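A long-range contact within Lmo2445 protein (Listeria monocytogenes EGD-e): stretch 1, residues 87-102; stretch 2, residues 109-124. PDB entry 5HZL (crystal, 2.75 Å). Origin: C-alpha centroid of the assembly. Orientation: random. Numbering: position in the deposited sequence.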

# COMPACT_ATOMS: atom_id res chain seq x y z
N SER A 87 -0.21 14.14 -2.21
CA SER A 87 -0.37 14.72 -3.56
C SER A 87 0.96 15.02 -4.30
O SER A 87 1.03 15.92 -5.13
CB SER A 87 -1.32 15.93 -3.55
OG SER A 87 -2.64 15.53 -3.21
N ASN A 88 2.01 14.26 -3.98
CA ASN A 88 3.33 14.37 -4.63
C ASN A 88 3.44 13.29 -5.69
O ASN A 88 2.45 12.64 -5.98
CB ASN A 88 4.46 14.35 -3.59
CG ASN A 88 4.69 15.71 -2.95
OD1 ASN A 88 4.89 16.70 -3.65
ND2 ASN A 88 4.70 15.75 -1.63
N ASN A 89 4.61 13.11 -6.28
CA ASN A 89 4.83 12.11 -7.34
C ASN A 89 6.15 11.39 -7.01
O ASN A 89 7.16 11.47 -7.71
CB ASN A 89 4.93 12.88 -8.65
CG ASN A 89 5.03 11.98 -9.84
OD1 ASN A 89 4.53 10.85 -9.83
ND2 ASN A 89 5.66 12.47 -10.88
N ILE A 90 6.06 10.67 -5.91
CA ILE A 90 7.20 10.00 -5.27
C ILE A 90 7.89 8.80 -5.89
O ILE A 90 9.10 8.87 -6.11
CB ILE A 90 6.83 9.73 -3.77
CG1 ILE A 90 6.63 11.09 -3.07
CG2 ILE A 90 7.89 8.92 -3.04
CD1 ILE A 90 6.13 11.00 -1.64
N GLY A 91 7.18 7.72 -6.15
CA GLY A 91 7.82 6.51 -6.66
C GLY A 91 8.42 5.83 -5.43
O GLY A 91 7.69 5.57 -4.47
N GLU A 92 9.73 5.55 -5.44
CA GLU A 92 10.39 4.91 -4.29
C GLU A 92 10.68 5.95 -3.22
O GLU A 92 11.49 6.84 -3.44
CB GLU A 92 11.65 4.17 -4.70
CG GLU A 92 11.29 2.96 -5.56
CD GLU A 92 12.45 2.12 -6.05
OE1 GLU A 92 13.63 2.54 -5.97
OE2 GLU A 92 12.16 1.01 -6.55
N LEU A 93 10.00 5.84 -2.08
CA LEU A 93 10.20 6.78 -0.96
C LEU A 93 11.52 6.47 -0.24
O LEU A 93 11.74 5.33 0.15
CB LEU A 93 9.05 6.67 0.05
CG LEU A 93 9.10 7.61 1.27
CD1 LEU A 93 8.78 9.06 0.90
CD2 LEU A 93 8.12 7.15 2.33
N PRO A 94 12.38 7.48 -0.03
CA PRO A 94 13.61 7.14 0.67
C PRO A 94 13.40 6.89 2.18
O PRO A 94 12.32 7.13 2.74
CB PRO A 94 14.47 8.39 0.47
CG PRO A 94 13.46 9.50 0.43
CD PRO A 94 12.26 8.93 -0.27
N ASP A 95 14.46 6.38 2.80
CA ASP A 95 14.51 6.10 4.23
C ASP A 95 14.89 7.45 4.87
O ASP A 95 16.05 7.88 4.77
CB ASP A 95 15.56 5.00 4.50
CG ASP A 95 15.77 4.69 5.98
OD1 ASP A 95 15.44 5.52 6.85
OD2 ASP A 95 16.30 3.59 6.26
N LEU A 96 13.92 8.10 5.51
CA LEU A 96 14.13 9.41 6.16
C LEU A 96 14.32 9.36 7.69
O LEU A 96 14.22 10.39 8.35
CB LEU A 96 12.96 10.35 5.81
CG LEU A 96 12.74 10.69 4.33
CD1 LEU A 96 11.44 11.45 4.15
CD2 LEU A 96 13.90 11.50 3.78
N SER A 97 14.61 8.18 8.24
CA SER A 97 14.81 8.02 9.70
C SER A 97 15.99 8.82 10.26
O SER A 97 16.01 9.14 11.44
CB SER A 97 15.01 6.55 10.06
OG SER A 97 16.16 6.02 9.42
N GLU A 98 16.95 9.13 9.40
CA GLU A 98 18.14 9.90 9.76
C GLU A 98 17.70 11.35 10.05
O GLU A 98 18.10 11.97 11.03
CB GLU A 98 19.15 9.84 8.58
CG GLU A 98 20.61 10.15 8.89
CD GLU A 98 21.33 9.04 9.68
OE1 GLU A 98 20.71 7.99 9.98
OE2 GLU A 98 22.55 9.22 9.98
N ALA A 99 16.83 11.87 9.18
CA ALA A 99 16.31 13.23 9.28
C ALA A 99 15.12 13.42 10.20
O ALA A 99 14.89 14.52 10.70
CB ALA A 99 15.93 13.73 7.90
N LEU A 100 14.36 12.35 10.42
CA LEU A 100 13.16 12.44 11.23
C LEU A 100 13.14 11.44 12.39
O LEU A 100 12.26 10.58 12.46
CB LEU A 100 11.96 12.24 10.30
CG LEU A 100 11.91 13.16 9.09
CD1 LEU A 100 10.80 12.72 8.15
CD2 LEU A 100 11.73 14.61 9.50
N PRO A 101 14.08 11.58 13.32
CA PRO A 101 14.14 10.64 14.45
C PRO A 101 12.91 10.67 15.38
O PRO A 101 12.60 9.65 15.99
CB PRO A 101 15.39 11.10 15.21
CG PRO A 101 15.48 12.56 14.93
CD PRO A 101 15.00 12.72 13.51
N ALA A 102 12.21 11.80 15.47
CA ALA A 102 11.02 11.94 16.33
C ALA A 102 9.69 11.71 15.61
O ALA A 102 8.62 11.93 16.20
CB ALA A 102 11.04 13.32 16.95
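Stretch 2, residues 109-124: NGANITVFPDANYPNL

Stretch 2 runs alongside stretch 1 in the same direction, so that N88 lies beside A111 (CA to CA 4.3 Å), G91 beside I113 (CA to CA 4.5 Å), E92 beside V115 (CA to CA 4.8 Å) and, farther along, S97 beside N120 (CA to CA 5.7 Å). Most of both stretches is loop or turn; regular pairing is confined to two parallel bridges, G91 with I113 and E92 with V115. Between them the register shifts by one residue, a beta bulge that leaves T114 as the extra residue, and there the chain of stretch 2 turns a corner.

The backbone hydrogen bonds begin where S87 N donates to N109 O (3.1 Å). I90 N then donates to A111 O (3.0 Å) and G91 N to N112 O (3.0 Å), so two consecutive amides of stretch 1 bind two consecutive carbonyls of stretch 2. At the bulge the donor comes from stretch 2: T114 N donates to G91 O at 2.8 Å and 170°, while I113 CA approaches the same G91 O at 3.4 Å in a CA-H...O contact. Past the bulge L93 N donates to V115 O (3.1 Å). G91 has a positive phi (81°), which by itself favours glycine. The stretch 2 chain closes with a type I turn from Y121 to L124.

Among the side chains, N89 starts away from stretch 2, but its end returns, and N112 ND2 donates to N89 OD1 at 2.8 Å. I90 CD1 packs against A111 CB (3.9 Å) and I113 CG1 (4.0 Å). E92 and V115 share one face of the small sheet, with E92 CG 3.7 Å from V115 CG2, so the aliphatic part of the glutamate packs against the valine. L93, pointing toward stretch 2, has the largest area covered in this contact. L93 CD2 lies 3.6 Å from F116 CD1, approaching the ring obliquely, and L93 CB lies 4.3 Å from I113 CG2 and 4.2 Å from P117 CD. The proline also meets the backbone, P117 CD being 3.2 Å from L93 O.

Y121 is the main contact of the far half. Its CB sets out sideways, but the end of the side chain comes nearer, bringing the hydroxyl to the backbone of stretch 1, where L96 N donates to Y121 OH (3.1 Å, 135°). S97 CB lies over one face of the ring, 4.0 Å from Y121 CE1, and L100 O is at its edge, 3.9 Å from Y121 CD1. S97 is held within its own stretch by D95, whose OD1 accepts from both S97 N (3.1 Å) and S97 OG (2.7 Å); the same D95 OD1 is 3.7 Å from A119 CB.

Water joins the stretches at both ends. Water 1 lies 2.7 Å from S87 OG and donates to N109 O (2.8 Å) and N109 OD1 (2.9 Å); water 2 donates to P101 O (3.1 Å) and accepts from N123 N (3.2 Å).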

# COMPACT_ATOMS: atom_id res chain seq x y z
N ASN A 109 -1.23 10.48 1.53
CA ASN A 109 -2.31 10.08 0.63
C ASN A 109 -2.05 10.57 -0.81
O ASN A 109 -1.58 11.69 -1.00
CB ASN A 109 -3.63 10.73 1.08
CG ASN A 109 -4.78 10.46 0.12
OD1 ASN A 109 -5.11 11.30 -0.69
ND2 ASN A 109 -5.32 9.27 0.15
N GLY A 110 -2.36 9.73 -1.80
CA GLY A 110 -2.22 10.09 -3.22
C GLY A 110 -0.92 10.75 -3.62
O GLY A 110 -0.92 11.73 -4.35
N ALA A 111 0.18 10.19 -3.13
CA ALA A 111 1.51 10.71 -3.39
C ALA A 111 2.27 9.85 -4.39
O ALA A 111 3.49 10.00 -4.54
CB ALA A 111 2.25 10.77 -2.08
N ASN A 112 1.56 8.97 -5.08
CA ASN A 112 2.14 8.05 -6.07
C ASN A 112 3.37 7.25 -5.61
O ASN A 112 4.30 7.01 -6.40
CB ASN A 112 2.42 8.78 -7.38
CG ASN A 112 2.70 7.83 -8.54
OD1 ASN A 112 2.19 6.72 -8.58
ND2 ASN A 112 3.51 8.28 -9.48
N ILE A 113 3.35 6.84 -4.34
CA ILE A 113 4.41 6.03 -3.73
C ILE A 113 4.27 4.59 -4.23
O ILE A 113 3.21 4.00 -4.14
CB ILE A 113 4.30 6.00 -2.18
CG1 ILE A 113 4.36 7.42 -1.62
CG2 ILE A 113 5.40 5.12 -1.56
CD1 ILE A 113 4.25 7.51 -0.11
N THR A 114 5.37 4.02 -4.71
CA THR A 114 5.42 2.66 -5.21
C THR A 114 6.13 1.73 -4.23
O THR A 114 5.95 0.52 -4.32
CB THR A 114 6.13 2.59 -6.57
OG1 THR A 114 7.50 3.04 -6.45
CG2 THR A 114 5.38 3.44 -7.60
N VAL A 115 6.94 2.29 -3.33
CA VAL A 115 7.68 1.49 -2.34
C VAL A 115 7.81 2.29 -1.06
O VAL A 115 8.30 3.43 -1.09
CB VAL A 115 9.14 1.18 -2.78
CG1 VAL A 115 9.94 0.49 -1.67
CG2 VAL A 115 9.16 0.34 -4.05
N PHE A 116 7.39 1.69 0.05
CA PHE A 116 7.50 2.30 1.37
C PHE A 116 8.49 1.38 2.08
O PHE A 116 8.10 0.34 2.59
CB PHE A 116 6.14 2.35 2.04
CG PHE A 116 6.18 2.98 3.40
CD1 PHE A 116 6.16 4.38 3.54
CD2 PHE A 116 6.24 2.19 4.54
CE1 PHE A 116 6.21 4.96 4.80
CE2 PHE A 116 6.29 2.77 5.79
CZ PHE A 116 6.27 4.16 5.93
N PRO A 117 9.78 1.77 2.14
CA PRO A 117 10.80 0.89 2.73
C PRO A 117 10.77 0.71 4.24
O PRO A 117 10.17 1.50 4.98
CB PRO A 117 12.12 1.58 2.35
CG PRO A 117 11.77 3.03 2.42
CD PRO A 117 10.32 3.14 1.97
N ASP A 118 11.43 -0.37 4.66
CA ASP A 118 11.58 -0.70 6.06
C ASP A 118 12.54 0.38 6.55
O ASP A 118 13.59 0.63 5.95
CB ASP A 118 12.13 -2.13 6.24
CG ASP A 118 11.13 -3.23 5.77
OD1 ASP A 118 9.89 -3.02 5.76
OD2 ASP A 118 11.61 -4.33 5.42
N ALA A 119 12.13 1.05 7.62
CA ALA A 119 12.90 2.15 8.17
C ALA A 119 12.71 2.23 9.67
O ALA A 119 11.64 1.93 10.19
CB ALA A 119 12.43 3.45 7.52
N ASN A 120 13.76 2.69 10.33
CA ASN A 120 13.78 2.79 11.77
C ASN A 120 13.08 4.04 12.33
O ASN A 120 13.71 5.07 12.50
CB ASN A 120 15.25 2.73 12.21
CG ASN A 120 15.41 2.69 13.72
OD1 ASN A 120 14.52 2.25 14.46
ND2 ASN A 120 16.56 3.13 14.18
N TYR A 121 11.79 3.93 12.62
CA TYR A 121 11.01 5.03 13.21
C TYR A 121 10.37 4.49 14.51
O TYR A 121 9.25 4.01 14.51
CB TYR A 121 9.92 5.57 12.28
CG TYR A 121 10.33 6.10 10.94
CD1 TYR A 121 10.89 7.36 10.80
CD2 TYR A 121 10.09 5.37 9.79
CE1 TYR A 121 11.25 7.85 9.54
CE2 TYR A 121 10.43 5.86 8.54
CZ TYR A 121 11.00 7.10 8.42
OH TYR A 121 11.32 7.54 7.16
N PRO A 122 11.11 4.58 15.62
CA PRO A 122 10.61 4.08 16.91
C PRO A 122 9.28 4.66 17.37
O PRO A 122 8.43 3.93 17.88
CB PRO A 122 11.71 4.52 17.90
CG PRO A 122 12.92 4.72 17.08
CD PRO A 122 12.45 5.18 15.74
N ASN A 123 9.12 5.97 17.18
CA ASN A 123 7.93 6.70 17.62
C ASN A 123 6.78 6.74 16.63
O ASN A 123 5.75 7.35 16.93
CB ASN A 123 8.35 8.12 17.96
CG ASN A 123 9.46 8.18 18.99
OD1 ASN A 123 9.72 7.21 19.70
ND2 ASN A 123 10.10 9.32 19.10
N LEU A 124 6.93 6.11 15.48
CA LEU A 124 5.87 6.13 14.47
C LEU A 124 4.62 5.44 15.03
O LEU A 124 4.66 4.29 15.45
CB LEU A 124 6.33 5.51 13.14
CG LEU A 124 5.41 5.77 11.94
CD1 LEU A 124 5.32 7.26 11.65
CD2 LEU A 124 5.91 5.04 10.71
O HOH W 1 -3.57 13.36 -1.92
O HOH W 2 10.33 7.77 14.88